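Local coordinates for protein URE2 (PDB 4EXJ) that belongs to the glutathione S-transferase superfamily as a Ure2-like protein and may bind glutathione, though its function has not been established, at residues Pro10-Leu20 with Ile166-Glu177. Residues are numbered along the deposited sequence; the frame is centred on the assembly and turned at random. Where two conformers were deposited one is given.
Sequences PTGNGRKPLVL and IAFLVGEHRRRE. With SO4 (sulfate ion), chain G.
R15 reaches across to E177 on helix 163-179 and grips its carboxylate end-on: NH1 lies 2.8 Å from OE1 and NH2 2.9 Å from OE2, with the guanidinium and carboxylate planes turned 40° apart. The R15 chain, extended from CG to NE, lies among V170, H173, R174 and E177 as a knob in a hole. R174 NH1 binds E177 OE1 as well, from the opposite face of the carboxylate to R15 NH1, so this one oxygen accepts from both arginines and joins the three side chains into a salt-bridge network. The carbonyl oxygen of P10 lies over a face of both guanidinium groups, and a water links it to R174 NH1. With its chain bent at chi2 (62°), R174 directs NE and NH2 to a sulfate, probably from the crystallisation liquor, whose O2 accepts from G12 N at 2.7 Å. Farther along, V170 CG1 packs 3.6 Å from R15 CB, K16 CD rests on A167 CA, and the L20 and I166 side chains cross at about a right angle, with L20 CD1 3.9 Å from I166 CD1. This is the interface between the thioredoxin-like N-terminal domain and the all-helical C-terminal domain of the glutathione S-transferase fold.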
ATOM      1  N   PRO B  10      11.836 -10.145 -12.419  1.00 27.92           N
ATOM      2  CA  PRO B  10      12.444 -10.743 -11.227  1.00 26.75           C
ATOM      3  C   PRO B  10      12.745  -9.699 -10.155  1.00 28.80           C
ATOM      4  O   PRO B  10      13.908  -9.408  -9.844  1.00 30.45           O
ATOM      5  CB  PRO B  10      13.738 -11.353 -11.788  1.00 28.87           C
ATOM      6  CG  PRO B  10      14.100 -10.413 -12.919  1.00 34.06           C
ATOM      7  CD  PRO B  10      12.778 -10.069 -13.552  1.00 32.15           C
ATOM      8  N   THR B  11      11.691  -9.135  -9.576  1.00 24.64           N
ATOM      9  CA  THR B  11      11.856  -8.046  -8.620  1.00 23.72           C
ATOM     10  C   THR B  11      11.060  -8.266  -7.330  1.00 25.00           C
ATOM     11  O   THR B  11      10.312  -9.252  -7.185  1.00 23.88           O
ATOM     12  CB  THR B  11      11.393  -6.735  -9.219  1.00 25.91           C
ATOM     13  OG1 THR B  11       9.984  -6.832  -9.457  1.00 25.64           O
ATOM     14  CG2 THR B  11      12.124  -6.456 -10.551  1.00 29.08           C
ATOM     15  N   GLY B  12      11.221  -7.341  -6.389  1.00 26.55           N
ATOM     16  CA  GLY B  12      10.507  -7.453  -5.110  1.00 26.44           C
ATOM     17  C   GLY B  12       9.004  -7.479  -5.311  1.00 29.44           C
ATOM     18  O   GLY B  12       8.289  -8.181  -4.579  1.00 30.10           O
ATOM     19  N   ASN B  13       8.509  -6.728  -6.295  1.00 24.72           N
ATOM     20  CA  ASN B  13       7.073  -6.835  -6.602  1.00 25.07           C
ATOM     21  C   ASN B  13       6.722  -7.933  -7.604  1.00 22.35           C
ATOM     22  O   ASN B  13       5.677  -8.581  -7.485  1.00 25.82           O
ATOM     23  CB  ASN B  13       6.517  -5.498  -7.113  1.00 25.85           C
ATOM     24  CG  ASN B  13       6.121  -4.554  -5.986  1.00 30.22           C
ATOM     25  OD1 ASN B  13       5.791  -4.985  -4.876  1.00 30.69           O
ATOM     26  ND2 ASN B  13       6.161  -3.267  -6.265  1.00 33.33           N
ATOM     27  N   GLY B  14       7.598  -8.159  -8.585  1.00 24.09           N
ATOM     28  CA  GLY B  14       7.307  -9.111  -9.640  1.00 24.64           C
ATOM     29  C   GLY B  14       7.161 -10.547  -9.167  1.00 27.14           C
ATOM     30  O   GLY B  14       6.378 -11.318  -9.714  1.00 28.00           O
ATOM     31  N   ARG B  15       7.946 -10.916  -8.154  1.00 23.53           N
ATOM     32  CA  ARG B  15       8.072 -12.311  -7.769  1.00 25.24           C
ATOM     33  C   ARG B  15       6.917 -12.793  -6.906  1.00 22.45           C
ATOM     34  O   ARG B  15       6.702 -13.975  -6.798  1.00 25.60           O
ATOM     35  CB  ARG B  15       9.425 -12.547  -7.072  1.00 23.63           C
ATOM     36  CG  ARG B  15      10.587 -12.635  -8.056  1.00 24.72           C
ATOM     37  CD  ARG B  15      11.884 -12.230  -7.328  1.00 24.35           C
ATOM     38  NE  ARG B  15      13.088 -12.550  -8.090  1.00 25.26           N
ATOM     39  CZ  ARG B  15      14.300 -12.210  -7.664  1.00 28.36           C
ATOM     40  NH1 ARG B  15      14.415 -11.532  -6.526  1.00 25.51           N
ATOM     41  NH2 ARG B  15      15.384 -12.537  -8.373  1.00 25.87           N
ATOM     42  N   LYS B  16       6.167 -11.872  -6.312  1.00 23.82           N
ATOM     43  CA  LYS B  16       5.133 -12.291  -5.374  1.00 27.58           C
ATOM     44  C   LYS B  16       4.041 -13.171  -6.000  1.00 27.32           C
ATOM     45  O   LYS B  16       3.812 -14.297  -5.552  1.00 25.17           O
ATOM     46  CB  LYS B  16       4.526 -11.082  -4.698  1.00 25.14           C
ATOM     47  CG  LYS B  16       5.455 -10.416  -3.703  1.00 21.27           C
ATOM     48  CD  LYS B  16       4.717  -9.327  -2.955  1.00 31.56           C
ATOM     49  CE  LYS B  16       5.551  -8.127  -2.790  1.00 33.08           C
ATOM     50  NZ  LYS B  16       4.801  -6.838  -2.637  1.00 25.69           N
ATOM     51  N   PRO B  17       3.343 -12.662  -7.029  1.00 25.04           N
ATOM     52  CA  PRO B  17       2.290 -13.488  -7.630  1.00 24.35           C
ATOM     53  C   PRO B  17       2.864 -14.672  -8.405  1.00 26.78           C
ATOM     54  O   PRO B  17       2.211 -15.699  -8.553  1.00 27.94           O
ATOM     55  CB  PRO B  17       1.529 -12.496  -8.550  1.00 26.19           C
ATOM     56  CG  PRO B  17       2.488 -11.375  -8.798  1.00 29.21           C
ATOM     57  CD  PRO B  17       3.426 -11.309  -7.612  1.00 23.41           C
ATOM     58  N   LEU B  18       4.109 -14.566  -8.818  1.00 27.35           N
ATOM     59  CA  LEU B  18       4.779 -15.656  -9.448  0.50 24.69           C
ATOM     60  C   LEU B  18       4.948 -16.834  -8.512  1.00 26.28           C
ATOM     61  O   LEU B  18       4.597 -17.931  -8.827  1.00 27.86           O
ATOM     62  CB  LEU B  18       6.148 -15.169  -9.874  0.50 25.92           C
ATOM     63  CG  LEU B  18       7.102 -16.122 -10.560  0.50 30.45           C
ATOM     64  CD1 LEU B  18       6.522 -16.510 -11.857  0.50 24.48           C
ATOM     65  CD2 LEU B  18       8.423 -15.411 -10.794  0.50 33.37           C
ATOM     66  N   VAL B  19       5.432 -16.565  -7.322  1.00 27.11           N
ATOM     67  CA  VAL B  19       5.513 -17.610  -6.305  1.00 24.63           C
ATOM     68  C   VAL B  19       4.137 -18.239  -6.013  1.00 25.20           C
ATOM     69  O   VAL B  19       4.007 -19.463  -5.991  1.00 26.27           O
ATOM     70  CB  VAL B  19       6.133 -17.082  -4.990  1.00 24.37           C
ATOM     71  CG1 VAL B  19       5.955 -18.075  -3.836  1.00 26.49           C
ATOM     72  CG2 VAL B  19       7.621 -16.736  -5.211  1.00 26.06           C
ATOM     73  N   LEU B  20       3.125 -17.405  -5.742  1.00 23.43           N
ATOM     74  CA  LEU B  20       1.796 -17.949  -5.426  1.00 26.61           C
ATOM     75  C   LEU B  20       1.232 -18.805  -6.566  1.00 26.65           C
ATOM     76  O   LEU B  20       0.745 -19.911  -6.328  1.00 27.75           O
ATOM     77  CB  LEU B  20       0.799 -16.844  -5.064  1.00 25.20           C
ATOM     78  CG  LEU B  20      -0.607 -17.378  -4.757  1.00 24.26           C
ATOM     79  CD1 LEU B  20      -0.590 -18.280  -3.568  1.00 24.50           C
ATOM     80  CD2 LEU B  20      -1.531 -16.200  -4.480  1.00 22.40           C
ATOM     81  N   ILE B 166       4.180 -14.873   1.845  1.00 21.85           N
ATOM     82  CA  ILE B 166       4.747 -14.707   0.507  1.00 22.29           C
ATOM     83  C   ILE B 166       5.134 -13.238   0.286  1.00 21.57           C
ATOM     84  O   ILE B 166       6.255 -12.951  -0.168  1.00 21.44           O
ATOM     85  CB  ILE B 166       3.776 -15.152  -0.584  1.00 21.68           C
ATOM     86  CG1 ILE B 166       3.500 -16.663  -0.480  1.00 23.90           C
ATOM     87  CG2 ILE B 166       4.300 -14.814  -1.972  1.00 22.28           C
ATOM     88  CD1 ILE B 166       2.384 -17.130  -1.406  1.00 26.49           C
ATOM     89  N   ALA B 167       4.230 -12.311   0.590  1.00 22.71           N
ATOM     90  CA  ALA B 167       4.539 -10.895   0.338  1.00 21.74           C
ATOM     91  C   ALA B 167       5.816 -10.483   1.108  1.00 21.00           C
ATOM     92  O   ALA B 167       6.767  -9.924   0.528  1.00 20.78           O
ATOM     93  CB  ALA B 167       3.358 -10.011   0.713  1.00 20.40           C
ATOM     94  N   PHE B 168       5.855 -10.731   2.397  1.00 20.94           N
ATOM     95  CA  PHE B 168       7.007 -10.368   3.177  1.00 20.38           C
ATOM     96  C   PHE B 168       8.308 -11.125   2.787  1.00 18.71           C
ATOM     97  O   PHE B 168       9.356 -10.546   2.742  1.00 20.59           O
ATOM     98  CB  PHE B 168       6.720 -10.545   4.677  1.00 20.59           C
ATOM     99  CG  PHE B 168       5.970  -9.410   5.326  1.00 19.83           C
ATOM    100  CD1 PHE B 168       6.576  -8.208   5.583  1.00 21.91           C
ATOM    101  CD2 PHE B 168       4.664  -9.556   5.708  1.00 20.79           C
ATOM    102  CE1 PHE B 168       5.887  -7.208   6.214  1.00 20.88           C
ATOM    103  CE2 PHE B 168       3.994  -8.543   6.336  1.00 21.02           C
ATOM    104  CZ  PHE B 168       4.604  -7.365   6.563  1.00 19.21           C
ATOM    105  N   LEU B 169       8.216 -12.421   2.533  1.00 19.68           N
ATOM    106  CA  LEU B 169       9.400 -13.184   2.176  1.00 19.88           C
ATOM    107  C   LEU B 169      10.046 -12.746   0.859  1.00 20.30           C
ATOM    108  O   LEU B 169      11.237 -12.703   0.739  1.00 21.81           O
ATOM    109  CB  LEU B 169       9.138 -14.689   2.189  1.00 23.20           C
ATOM    110  CG  LEU B 169       8.577 -15.351   0.968  1.00 22.53           C
ATOM    111  CD1 LEU B 169       9.612 -15.559  -0.064  1.00 23.10           C
ATOM    112  CD2 LEU B 169       7.977 -16.647   1.366  1.00 27.71           C
ATOM    113  N   VAL B 170       9.224 -12.444  -0.120  1.00 21.20           N
ATOM    114  CA  VAL B 170       9.761 -11.977  -1.369  1.00 21.30           C
ATOM    115  C   VAL B 170      10.491 -10.625  -1.226  1.00 21.83           C
ATOM    116  O   VAL B 170      11.551 -10.454  -1.756  1.00 21.56           O
ATOM    117  CB  VAL B 170       8.681 -11.912  -2.454  1.00 21.38           C
ATOM    118  CG1 VAL B 170       9.182 -11.231  -3.686  1.00 21.68           C
ATOM    119  CG2 VAL B 170       8.209 -13.282  -2.781  1.00 23.05           C
ATOM    120  N   GLY B 171       9.905  -9.679  -0.500  1.00 21.34           N
ATOM    121  CA  GLY B 171      10.616  -8.414  -0.233  1.00 20.84           C
ATOM    122  C   GLY B 171      11.925  -8.631   0.529  1.00 22.04           C
ATOM    123  O   GLY B 171      12.966  -8.012   0.233  1.00 21.43           O
ATOM    124  N   GLU B 172      11.899  -9.511   1.524  1.00 21.31           N
ATOM    125  CA  GLU B 172      13.088  -9.718   2.349  1.00 22.60           C
ATOM    126  C   GLU B 172      14.179 -10.464   1.568  1.00 21.66           C
ATOM    127  O   GLU B 172      15.388 -10.147   1.684  1.00 22.25           O
ATOM    128  CB  GLU B 172      12.698 -10.490   3.613  1.00 22.66           C
ATOM    129  CG  GLU B 172      13.854 -10.905   4.518  1.00 24.30           C
ATOM    130  CD  GLU B 172      14.758  -9.777   4.918  1.00 27.25           C
ATOM    131  OE1 GLU B 172      14.387  -8.584   4.764  1.00 25.12           O
ATOM    132  OE2 GLU B 172      15.851 -10.099   5.436  1.00 28.19           O
ATOM    133  N   HIS B 173      13.760 -11.438   0.767  1.00 21.74           N
ATOM    134  CA  HIS B 173      14.689 -12.168  -0.103  1.00 20.69           C
ATOM    135  C   HIS B 173      15.331 -11.174  -1.089  1.00 23.61           C
ATOM    136  O   HIS B 173      16.529 -11.212  -1.343  1.00 21.94           O
ATOM    137  CB  HIS B 173      13.976 -13.299  -0.839  1.00 22.51           C
ATOM    138  CG  HIS B 173      14.805 -13.931  -1.911  1.00 24.21           C
ATOM    139  ND1 HIS B 173      14.881 -13.416  -3.186  1.00 24.58           N
ATOM    140  CD2 HIS B 173      15.573 -15.043  -1.902  1.00 34.05           C
ATOM    141  CE1 HIS B 173      15.688 -14.171  -3.914  1.00 28.35           C
ATOM    142  NE2 HIS B 173      16.115 -15.169  -3.160  1.00 32.94           N
ATOM    143  N   ARG B 174      14.525 -10.272  -1.634  1.00 21.19           N
ATOM    144  CA  ARG B 174      15.052  -9.256  -2.552  1.00 19.39           C
ATOM    145  C   ARG B 174      16.084  -8.344  -1.878  1.00 22.21           C
ATOM    146  O   ARG B 174      17.107  -7.979  -2.473  1.00 22.16           O
ATOM    147  CB  ARG B 174      13.904  -8.423  -3.131  1.00 22.20           C
ATOM    148  CG  ARG B 174      14.313  -7.396  -4.228  1.00 21.63           C
ATOM    149  CD  ARG B 174      14.921  -8.056  -5.457  1.00 21.29           C
ATOM    150  NE  ARG B 174      14.994  -7.082  -6.561  1.00 26.03           N
ATOM    151  CZ  ARG B 174      15.624  -7.300  -7.712  1.00 25.55           C
ATOM    152  NH1 ARG B 174      16.288  -8.423  -7.918  1.00 26.36           N
ATOM    153  NH2 ARG B 174      15.593  -6.361  -8.674  1.00 24.04           N
ATOM    154  N   ARG B 175      15.778  -7.927  -0.658  1.00 20.86           N
ATOM    155  CA  ARG B 175      16.669  -7.046   0.087  1.00 19.76           C
ATOM    156  C   ARG B 175      18.029  -7.734   0.258  1.00 22.68           C
ATOM    157  O   ARG B 175      19.084  -7.124   0.016  1.00 22.77           O
ATOM    158  CB  ARG B 175      16.066  -6.773   1.468  1.00 24.25           C
ATOM    159  CG  ARG B 175      16.926  -5.812   2.343  1.00 22.86           C
ATOM    160  CD  ARG B 175      16.371  -5.740   3.791  1.00 24.99           C
ATOM    161  NE  ARG B 175      16.641  -6.970   4.560  1.00 22.36           N
ATOM    162  CZ  ARG B 175      17.693  -7.151   5.362  1.00 24.26           C
ATOM    163  NH1 ARG B 175      18.604  -6.205   5.498  1.00 25.84           N
ATOM    164  NH2 ARG B 175      17.829  -8.303   6.015  1.00 26.05           N
ATOM    165  N   ARG B 176      18.003  -9.001   0.663  1.00 23.44           N
ATOM    166  CA  ARG B 176      19.253  -9.782   0.829  1.00 24.13           C
ATOM    167  C   ARG B 176      20.006  -9.989  -0.494  1.00 24.35           C
ATOM    168  O   ARG B 176      21.248 -10.018  -0.543  1.00 27.37           O
ATOM    169  CB  ARG B 176      18.942 -11.133   1.471  1.00 24.94           C
ATOM    170  CG  ARG B 176      18.413 -11.023   2.888  1.00 28.50           C
ATOM    171  CD  ARG B 176      17.972 -12.367   3.463  1.00 28.45           C
ATOM    172  NE  ARG B 176      17.348 -12.151   4.755  1.00 30.61           N
ATOM    173  CZ  ARG B 176      17.634 -12.828   5.862  1.00 30.68           C
ATOM    174  NH1 ARG B 176      18.526 -13.818   5.839  1.00 35.22           N
ATOM    175  NH2 ARG B 176      17.004 -12.513   6.975  1.00 29.42           N
ATOM    176  N   GLU B 177      19.252 -10.162  -1.567  1.00 22.59           N
ATOM    177  CA  GLU B 177      19.831 -10.403  -2.893  1.00 22.35           C
ATOM    178  C   GLU B 177      20.529  -9.158  -3.420  1.00 25.96           C
ATOM    179  O   GLU B 177      21.578  -9.246  -4.059  1.00 27.25           O
ATOM    180  CB  GLU B 177      18.698 -10.789  -3.849  1.00 22.22           C
ATOM    181  CG  GLU B 177      19.117 -11.120  -5.249  1.00 24.32           C
ATOM    182  CD  GLU B 177      17.902 -11.401  -6.131  1.00 26.12           C
ATOM    183  OE1 GLU B 177      16.985 -10.558  -6.104  1.00 25.90           O
ATOM    184  OE2 GLU B 177      17.865 -12.455  -6.805  1.00 28.11           O
TER
HETATM  185  S   SO4 G 302      13.165  -4.033  -6.309  1.00 36.65           S
HETATM  186  O1  SO4 G 302      14.389  -4.342  -5.527  1.00 41.06           O
HETATM  187  O2  SO4 G 302      12.133  -4.879  -5.941  1.00 31.21           O
HETATM  188  O3  SO4 G 302      12.769  -2.644  -6.016  1.00 47.02           O
HETATM  189  O4  SO4 G 302      13.497  -4.120  -7.743  1.00 44.91           O
HETATM  190  O   HOH W   1      16.542  -9.097 -10.812  1.00 34.62           O
HETATM  191  O   HOH W   2      12.758 -11.639  -4.172  1.00 25.34           O